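Local coordinates for type VI secretion system-associated protein TagF (Pseudomonas aeruginosa PAO1, PDB 2QNU), which is associated with the type VI secretion system, the machine that delivers effectors into neighbouring cells, and probably helps to control its activity, at residues B[89-94]-B[137-142]; B[69-74]-B[99-104]; B[75-80]-B[121-126]; B[54-59]-B[189-194]. One frame throughout, in Å; residues are numbered along the deposited sequence.

Interaction 1. Residues B[89-94]-B[137-142]; sequences LTVACL and AQLPAP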
# COMPACT_ATOMS: atom_id res chain seq x y z
N LEU B 89 24.74 -4.79 14.13
CA LEU B 89 24.12 -4.49 15.44
C LEU B 89 22.74 -3.94 15.13
O LEU B 89 22.57 -3.03 14.32
CB LEU B 89 24.92 -3.43 16.17
CG LEU B 89 24.39 -2.91 17.54
CD1 LEU B 89 24.38 -4.01 18.55
CD2 LEU B 89 25.30 -1.82 18.00
N THR B 90 21.76 -4.49 15.80
CA THR B 90 20.40 -4.10 15.55
C THR B 90 19.80 -3.63 16.84
O THR B 90 19.99 -4.28 17.83
CB THR B 90 19.58 -5.35 15.04
OG1 THR B 90 20.24 -5.91 13.92
CG2 THR B 90 18.18 -4.96 14.63
N VAL B 91 19.09 -2.52 16.78
CA VAL B 91 18.12 -2.15 17.83
C VAL B 91 16.70 -2.36 17.24
O VAL B 91 16.38 -1.88 16.14
CB VAL B 91 18.32 -0.70 18.23
CG1 VAL B 91 17.20 -0.20 19.18
CG2 VAL B 91 19.73 -0.53 18.84
N ALA B 92 15.88 -3.11 17.99
CA ALA B 92 14.55 -3.56 17.51
C ALA B 92 13.48 -3.39 18.58
O ALA B 92 13.70 -3.69 19.75
CB ALA B 92 14.61 -4.99 17.11
N CYS B 93 12.33 -2.89 18.15
CA CYS B 93 11.14 -2.89 18.97
C CYS B 93 10.09 -3.86 18.39
O CYS B 93 9.64 -3.72 17.26
CB CYS B 93 10.58 -1.49 19.02
SG CYS B 93 9.16 -1.42 19.99
N LEU B 94 9.68 -4.82 19.20
CA LEU B 94 8.65 -5.76 18.82
C LEU B 94 7.25 -5.18 19.04
O LEU B 94 6.98 -4.71 20.07
CB LEU B 94 8.81 -7.01 19.65
CG LEU B 94 9.40 -8.20 18.91
CD1 LEU B 94 10.89 -8.14 18.95
CD2 LEU B 94 8.86 -9.51 19.57
N ALA B 137 17.33 0.52 26.84
CA ALA B 137 16.31 0.05 27.78
C ALA B 137 15.38 1.18 28.21
O ALA B 137 14.26 0.92 28.58
CB ALA B 137 16.96 -0.56 29.01
N GLN B 138 15.85 2.43 28.13
CA GLN B 138 15.07 3.60 28.50
C GLN B 138 14.31 4.16 27.31
O GLN B 138 13.57 5.15 27.42
CB GLN B 138 16.00 4.70 29.05
CG GLN B 138 16.67 4.42 30.43
CD GLN B 138 17.37 5.68 31.05
OE1 GLN B 138 17.24 6.79 30.51
NE2 GLN B 138 18.11 5.50 32.18
N LEU B 139 14.46 3.53 26.16
CA LEU B 139 13.92 4.08 24.94
C LEU B 139 12.43 3.74 24.84
O LEU B 139 12.03 2.59 25.09
CB LEU B 139 14.73 3.51 23.77
CG LEU B 139 14.99 4.21 22.44
CD1 LEU B 139 15.72 5.51 22.48
CD2 LEU B 139 15.82 3.22 21.59
N PRO B 140 11.60 4.73 24.42
CA PRO B 140 10.16 4.50 24.29
C PRO B 140 9.87 3.68 23.06
O PRO B 140 10.73 3.59 22.18
CB PRO B 140 9.60 5.92 24.09
CG PRO B 140 10.66 6.63 23.37
CD PRO B 140 11.96 6.09 23.97
N ALA B 141 8.68 3.09 22.99
CA ALA B 141 8.21 2.51 21.73
C ALA B 141 8.06 3.65 20.72
O ALA B 141 7.95 4.83 21.12
CB ALA B 141 6.85 1.77 21.92
N PRO B 142 8.10 3.31 19.41
CA PRO B 142 7.75 4.30 18.40
C PRO B 142 6.28 4.71 18.46
O PRO B 142 5.43 3.93 18.89
CB PRO B 142 8.04 3.59 17.08
CG PRO B 142 8.18 2.19 17.39
CD PRO B 142 8.52 2.03 18.82

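Interaction 2. Residues B[69-74]-B[99-104]; sequences GEAVTG and ADLGGL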
# COMPACT_ATOMS: atom_id res chain seq x y z
N GLY B 69 5.97 -13.92 15.53
CA GLY B 69 4.59 -13.52 15.28
C GLY B 69 4.27 -12.08 15.59
O GLY B 69 3.15 -11.59 15.32
N GLU B 70 5.22 -11.38 16.19
CA GLU B 70 5.08 -9.94 16.33
C GLU B 70 5.64 -9.23 15.09
O GLU B 70 6.50 -9.77 14.34
CB GLU B 70 5.80 -9.43 17.57
CG GLU B 70 5.02 -9.54 18.88
CD GLU B 70 5.14 -10.91 19.53
OE1 GLU B 70 6.29 -11.41 19.58
OE2 GLU B 70 4.10 -11.47 19.99
N ALA B 71 5.14 -8.02 14.88
CA ALA B 71 5.77 -7.14 13.96
C ALA B 71 7.07 -6.59 14.61
O ALA B 71 7.25 -6.60 15.87
CB ALA B 71 4.86 -6.02 13.56
N VAL B 72 7.96 -6.10 13.76
CA VAL B 72 9.20 -5.57 14.25
C VAL B 72 9.62 -4.35 13.45
O VAL B 72 9.46 -4.26 12.20
CB VAL B 72 10.26 -6.72 14.47
CG1 VAL B 72 10.35 -7.63 13.30
CG2 VAL B 72 11.67 -6.21 14.89
N THR B 73 10.08 -3.36 14.21
CA THR B 73 10.64 -2.15 13.64
C THR B 73 11.97 -1.81 14.33
O THR B 73 12.22 -2.23 15.45
CB THR B 73 9.68 -0.99 13.74
OG1 THR B 73 10.16 0.10 12.95
CG2 THR B 73 9.49 -0.53 15.17
N GLY B 74 12.84 -1.09 13.62
CA GLY B 74 14.14 -0.81 14.17
C GLY B 74 15.13 -0.25 13.18
O GLY B 74 14.75 0.30 12.15
N ALA B 99 -0.25 -4.00 14.87
CA ALA B 99 0.18 -2.59 14.90
C ALA B 99 0.21 -2.02 13.49
O ALA B 99 0.32 -2.78 12.54
CB ALA B 99 1.54 -2.47 15.56
N ASP B 100 0.07 -0.70 13.38
CA ASP B 100 0.03 0.02 12.11
C ASP B 100 1.44 0.43 11.61
O ASP B 100 1.95 1.52 11.86
CB ASP B 100 -0.91 1.22 12.23
CG ASP B 100 -0.80 2.22 11.06
OD1 ASP B 100 -0.81 1.83 9.86
OD2 ASP B 100 -0.74 3.45 11.38
N LEU B 101 2.03 -0.49 10.86
CA LEU B 101 3.32 -0.28 10.26
C LEU B 101 3.33 0.83 9.21
O LEU B 101 4.42 1.40 8.90
CB LEU B 101 3.79 -1.58 9.68
CG LEU B 101 4.04 -2.68 10.68
CD1 LEU B 101 4.63 -3.87 9.94
CD2 LEU B 101 4.96 -2.21 11.81
N GLY B 102 2.14 1.12 8.66
CA GLY B 102 1.99 2.08 7.59
C GLY B 102 2.38 3.45 8.13
O GLY B 102 3.11 4.18 7.49
N GLY B 103 1.83 3.80 9.27
CA GLY B 103 1.98 5.13 9.84
C GLY B 103 3.36 5.31 10.40
O GLY B 103 3.79 6.41 10.68
N LEU B 104 4.06 4.20 10.62
CA LEU B 104 5.41 4.22 11.12
C LEU B 104 6.44 4.41 9.99
O LEU B 104 7.33 5.30 10.04
CB LEU B 104 5.59 2.88 11.80
CG LEU B 104 6.78 2.53 12.65
CD1 LEU B 104 6.87 3.44 13.87
CD2 LEU B 104 6.57 1.08 13.09

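Interaction 3. Residues B[75-80]-B[121-126]; sequences VVMPSI and STLEPE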
# COMPACT_ATOMS: atom_id res chain seq x y z
N VAL B 75 16.39 -0.34 13.56
CA VAL B 75 17.49 0.08 12.71
C VAL B 75 18.62 -0.94 12.83
O VAL B 75 18.86 -1.45 13.89
CB VAL B 75 18.01 1.49 13.04
CG1 VAL B 75 19.07 1.92 11.99
CG2 VAL B 75 16.89 2.51 13.10
N VAL B 76 19.27 -1.26 11.72
CA VAL B 76 20.40 -2.18 11.75
C VAL B 76 21.60 -1.48 11.12
O VAL B 76 21.45 -0.72 10.17
CB VAL B 76 20.16 -3.52 11.00
CG1 VAL B 76 19.66 -3.32 9.57
CG2 VAL B 76 21.43 -4.36 10.97
N MSE B 77 22.78 -1.70 11.72
CA MSE B 77 24.05 -1.08 11.29
C MSE B 77 25.18 -2.08 11.20
O MSE B 77 25.32 -2.88 12.09
CB MSE B 77 24.46 -0.04 12.37
CG MSE B 77 25.78 0.69 12.03
SE MSE B 77 26.41 1.85 13.56
CE MSE B 77 27.08 0.46 14.65
N PRO B 78 26.04 -2.00 10.17
CA PRO B 78 27.24 -2.86 10.17
C PRO B 78 28.09 -2.65 11.43
O PRO B 78 28.25 -1.51 11.89
CB PRO B 78 28.02 -2.40 8.92
CG PRO B 78 27.00 -1.72 8.08
CD PRO B 78 25.95 -1.16 8.96
N SER B 79 28.58 -3.73 12.01
CA SER B 79 29.27 -3.67 13.30
C SER B 79 30.33 -4.75 13.40
O SER B 79 30.61 -5.50 12.43
CB SER B 79 28.26 -3.76 14.44
OG SER B 79 28.85 -3.39 15.69
N ILE B 80 30.89 -4.85 14.59
CA ILE B 80 32.07 -5.67 14.83
C ILE B 80 32.21 -5.92 16.32
O ILE B 80 31.74 -5.12 17.12
CB ILE B 80 33.34 -4.93 14.30
CG1 ILE B 80 34.53 -5.88 14.14
CG2 ILE B 80 33.74 -3.81 15.23
CD1 ILE B 80 35.81 -5.16 13.69
N SER B 121 26.84 5.83 18.49
CA SER B 121 27.58 5.99 19.71
C SER B 121 28.51 4.83 20.00
O SER B 121 29.55 5.02 20.68
CB SER B 121 26.63 6.25 20.91
OG SER B 121 26.06 5.03 21.42
N THR B 122 28.18 3.63 19.52
CA THR B 122 29.01 2.44 19.84
C THR B 122 30.27 2.37 18.99
O THR B 122 31.09 1.49 19.19
CB THR B 122 28.23 1.04 19.67
OG1 THR B 122 27.95 0.81 18.28
CG2 THR B 122 26.95 1.05 20.48
N LEU B 123 30.38 3.23 18.00
CA LEU B 123 31.60 3.22 17.16
C LEU B 123 32.69 4.10 17.78
O LEU B 123 33.85 4.02 17.37
CB LEU B 123 31.30 3.77 15.79
CG LEU B 123 30.29 3.06 14.92
CD1 LEU B 123 29.91 3.98 13.82
CD2 LEU B 123 30.86 1.75 14.34
N GLU B 124 32.31 4.94 18.74
CA GLU B 124 33.22 5.88 19.41
C GLU B 124 34.19 5.08 20.30
O GLU B 124 33.76 4.30 21.15
CB GLU B 124 32.40 6.94 20.21
CG GLU B 124 31.48 7.83 19.26
CD GLU B 124 30.31 8.68 19.93
OE1 GLU B 124 30.35 8.98 21.16
OE2 GLU B 124 29.33 9.06 19.17
N PRO B 125 35.52 5.17 20.02
CA PRO B 125 36.43 4.86 21.12
C PRO B 125 36.39 6.05 22.08
O PRO B 125 36.74 7.20 21.71
CB PRO B 125 37.80 4.67 20.43
CG PRO B 125 37.72 5.51 19.23
CD PRO B 125 36.27 5.49 18.78
N GLU B 126 35.91 5.79 23.30
CA GLU B 126 35.47 4.47 23.69
C GLU B 126 34.23 4.68 24.52
O GLU B 126 34.25 5.33 25.59
CB GLU B 126 36.55 3.67 24.40
CG GLU B 126 37.31 2.68 23.45
CD GLU B 126 38.71 2.31 23.97
OE1 GLU B 126 39.47 3.24 24.37
OE2 GLU B 126 39.06 1.09 23.98
O HOH W 1 29.63 -1.03 17.25

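Interaction 4. Residues B[54-59]-B[189-194]; sequences TSPLWR and ARISAG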
# COMPACT_ATOMS: atom_id res chain seq x y z
N THR B 54 31.21 0.61 4.78
CA THR B 54 30.69 1.92 4.44
C THR B 54 29.23 1.93 4.04
O THR B 54 28.78 2.91 3.44
CB THR B 54 31.45 2.49 3.27
OG1 THR B 54 31.33 1.57 2.17
CG2 THR B 54 32.94 2.69 3.64
N SER B 55 28.52 0.81 4.28
CA SER B 55 27.16 0.65 3.89
C SER B 55 26.25 1.41 4.88
O SER B 55 26.65 1.70 6.02
CB SER B 55 26.78 -0.83 3.86
OG SER B 55 26.99 -1.42 5.13
N PRO B 56 25.02 1.75 4.45
CA PRO B 56 24.07 2.48 5.29
C PRO B 56 23.57 1.80 6.53
O PRO B 56 23.66 0.57 6.75
CB PRO B 56 22.87 2.69 4.38
CG PRO B 56 23.44 2.61 3.01
CD PRO B 56 24.46 1.51 3.11
N LEU B 57 23.03 2.66 7.38
CA LEU B 57 22.19 2.20 8.45
C LEU B 57 20.80 2.13 7.81
O LEU B 57 20.38 3.10 7.10
CB LEU B 57 22.21 3.19 9.62
CG LEU B 57 23.43 3.02 10.55
CD1 LEU B 57 24.74 3.51 9.88
CD2 LEU B 57 23.18 3.74 11.84
N TRP B 58 20.15 0.95 7.97
CA TRP B 58 18.83 0.72 7.45
C TRP B 58 17.80 0.67 8.57
O TRP B 58 17.84 -0.11 9.47
CB TRP B 58 18.81 -0.55 6.63
CG TRP B 58 19.65 -0.44 5.42
CD1 TRP B 58 20.87 -0.99 5.24
CD2 TRP B 58 19.31 0.21 4.22
NE1 TRP B 58 21.35 -0.68 3.98
CE2 TRP B 58 20.39 0.03 3.32
CE3 TRP B 58 18.17 0.87 3.77
CZ2 TRP B 58 20.39 0.54 2.04
CZ3 TRP B 58 18.18 1.42 2.52
CH2 TRP B 58 19.29 1.26 1.67
N ARG B 59 16.86 1.57 8.47
CA ARG B 59 15.65 1.55 9.28
C ARG B 59 14.71 0.51 8.61
O ARG B 59 14.75 0.37 7.42
CB ARG B 59 15.00 2.90 9.18
CG ARG B 59 15.90 4.03 9.60
CD ARG B 59 15.38 5.37 9.19
NE ARG B 59 16.37 6.43 9.50
CZ ARG B 59 16.17 7.73 9.30
NH1 ARG B 59 14.99 8.17 8.89
NH2 ARG B 59 17.11 8.60 9.59
N ALA B 189 27.45 7.52 0.65
CA ALA B 189 28.05 7.93 -0.60
C ALA B 189 27.66 7.02 -1.80
O ALA B 189 27.53 7.50 -2.92
CB ALA B 189 29.56 7.95 -0.45
N ARG B 190 27.45 5.73 -1.58
CA ARG B 190 27.20 4.81 -2.70
C ARG B 190 25.72 4.45 -3.00
O ARG B 190 25.39 4.05 -4.11
CB ARG B 190 27.96 3.50 -2.45
CG ARG B 190 29.42 3.74 -2.20
CD ARG B 190 30.29 2.74 -3.01
NE ARG B 190 30.82 1.62 -2.20
CZ ARG B 190 30.69 0.32 -2.48
NH1 ARG B 190 30.00 -0.13 -3.54
NH2 ARG B 190 31.26 -0.55 -1.65
N ILE B 191 24.85 4.60 -2.03
CA ILE B 191 23.44 4.25 -2.16
C ILE B 191 22.62 5.48 -1.84
O ILE B 191 22.75 6.05 -0.72
CB ILE B 191 23.14 3.12 -1.18
CG1 ILE B 191 24.14 1.97 -1.37
CG2 ILE B 191 21.76 2.66 -1.31
CD1 ILE B 191 23.81 0.73 -0.54
N SER B 192 21.81 5.95 -2.78
CA SER B 192 20.90 7.10 -2.49
C SER B 192 19.88 6.76 -1.44
O SER B 192 19.39 5.61 -1.38
CB SER B 192 20.13 7.54 -3.71
OG SER B 192 21.06 8.09 -4.63
N ALA B 193 19.52 7.78 -0.66
CA ALA B 193 18.41 7.72 0.25
C ALA B 193 17.17 7.28 -0.51
O ALA B 193 16.93 7.71 -1.67
CB ALA B 193 18.15 9.09 0.88
N GLY B 194 16.39 6.43 0.14
CA GLY B 194 15.17 5.94 -0.48
C GLY B 194 14.56 4.84 0.35
O GLY B 194 15.01 4.53 1.47

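Interaction 1. Residues B[89-94]-B[137-142]
Cys93 and Ala141 mark the closest approach of the two backbones, their CA atoms 6.7 Å apart, where strand residues 91-93 and the irregular run 139-142 point 56° away from each other. No hydrogen bond joins the segments; what meets between them is apolar side chains. Cys93 has its sulfur anti to the backbone N (chi1 -180°), which brings SG up against the CD corner of the proline: SG of Cys93 lies 3.7 Å from CD of Pro142. The same sulfur is grazed more loosely by Ala141, whose CB is 4.4 Å from Cys93 SG. A small thiol suits this place, because the rigid proline comes up close against the strand. Two residues back along the strand, on the same side, Val91 meets the loop through one methyl branch, its CG1 standing 4.4 Å from CD2 of Leu139. Strand 89-95 lies within an antiparallel sheet, between strands 4-7 and 71-77, and the loop that follows helix 129-137 runs across one face of it. Beta-branched Val91 also packs on Val115 and Leu119 of helix 110-121, while Leu139 reaches Val4 on the neighbouring strand. Pro142 in turn touches Thr73 and Trp111, and the indole NE1 of Trp111 is hydrogen-bonded to the carbonyl oxygen of Pro140, which helps to hold this irregular loop in place.

Interaction 2. Residues B[69-74]-B[99-104]
Thr73 and Leu104 reach toward each other tip to tip, and one leucine methyl does most of the touching: CD2 of Leu104 lies 3.7 Å from OG1 of Thr73 and also 3.9 Å from its CG2. The hydroxyl lies against this methyl yet has its polar need met, Thr73 OG1 being hydrogen-bonded to the carbonyl oxygen of Phe60 on the adjacent strand, while CB and CG2 add apolar surface. Two residues earlier, CB of Ala71 meets CD2 of Leu101 at 4.2 Å, a small residue making room for a long one. Leu104 extends to the strand with CG anti to its backbone N (chi1 -170°). Further out, Phe112 packs on both Thr73 and Leu104, and Leu95 on both Thr73 and Leu101. Asp100 caps the start of the helix, though weakly: as N-cap, its OD1 accepts weak bonds from Gly102 N and Gly103 N, both 3.3 Å long, and the glycines bring no side chains near the carboxylate. Leucines three positions apart, on one side of a short N-capped helix, seated on alternate residues of a strand, pack a helix on an antiparallel sheet, as in alpha+beta folds.

Interaction 3. Residues B[75-80]-B[121-126]
OG1 of Thr122 has two hydrogen-bond partners and a methyl beside it. It is hydrogen-bonded to the carbonyl oxygen of Leu119, in the last part of helix 110-121, and it accepts a hydrogen bond of 2.7 Å from a water to Thr122 OG1. The same water gives its other hydrogen to Ser79, at 2.9 Å from Ser79 OG, and so bridges segments that share no direct hydrogen bond. Ser79 OG is itself tied to the main-chain oxygen of the N-methyl-lysine at position 9, which links the bridge to that residue as well as to the loop after strand 71-77.

Next to this polar link lies the apolar one. Met77, a selenomethionine, leaves the strand extended, with CG anti to the backbone N (chi1 -179°), and then bends at chi3 (76°) to bring its terminal methyl up to two partners. CE of Met77 stands 3.7 Å from OG1 of Thr122, the two side chains passing in opposite directions. CE of Met77 also lies 4.0 Å from CD2 of Leu123, while SE of Met77 is 4.1 Å from CD1 of Leu123, so that both leucine methyls lie along the bent end. A flexible, unbranched side chain can follow the contour of both Thr122 and Leu123.

Thr122 and Leu123 are the central residues of a type I beta turn from Ser121 to Glu124, and Leu89 of the neighbouring strand also packs on Thr122. This is a helix-ending turn closing over the end of a central strand, at the margin of the helical layer that lies on an antiparallel sheet.

Interaction 4. Residues B[54-59]-B[189-194]
Ile191 spreads its two branches over Pro56, just ahead of strand 58-62, and Trp58 on that strand. Its CD1 meets the ring of Pro56, 3.8 Å from Pro56 CD and 4.0 Å from Pro56 CG, the two side chains crossing at about a right angle. The other branch goes to the tryptophan: with CG2 anti to the backbone N and CG1 beside that N (chi1 -53°), CG2 of Ile191 comes to the edge of the indole, near its plane, 4.1 Å from Trp58 CH2. Proline and tryptophan are also packed against each other, since Pro56 CB lies 3.6 Å above the plane of the Trp58 ring, displaced from the ring centre. A branched aliphatic residue fits here because one side chain must serve both neighbours.

Residues 189-194 run from the connection after strand 180-185 up to the start of strand 194-199, at one side of the antiparallel sheet, and strand 58-62 pairs with strand 180-185. The connection is shaped by Ser188, whose OG is hydrogen-bonded to the backbone N of both Arg190 and Ile191. Trp58 is fixed from beyond the contact as well: its NE1 is hydrogen-bonded to Phe210 O, and the two aromatic rings meet edge-to-face. Nearer the surface, Thr54 and Arg190 only approach one another, and Thr54 OG1 is bonded to Asp50 O instead. The loop also meets the other subunit: Ser192 O accepts a hydrogen bond from Arg159 of the second subunit.

All four contacts reach one antiparallel sheet. Interactions 2 and 3 use the two ends of strand 71-77, on opposite sides of the chain's centre, and interaction 1 uses its partner, strand 89-95: Cys93 N to Thr73 O joins interactions 1 and 2, and Leu89 N to Met77 O joins 1 and 3. Pro142 is shared packing between 1 and 2. Interaction 4 sits near the beginning of strand 58-62, linked to interaction 3 through Val76 N and Trp58 O. Interaction 2 is buried in all its touching residues and apolar apart from the Thr73 hydroxyl, whereas interaction 3 carries a bridging water. Interactions 1, 3 and 4 each combine buried with exposed touching residues, and the loop of 4 also meets the second subunit.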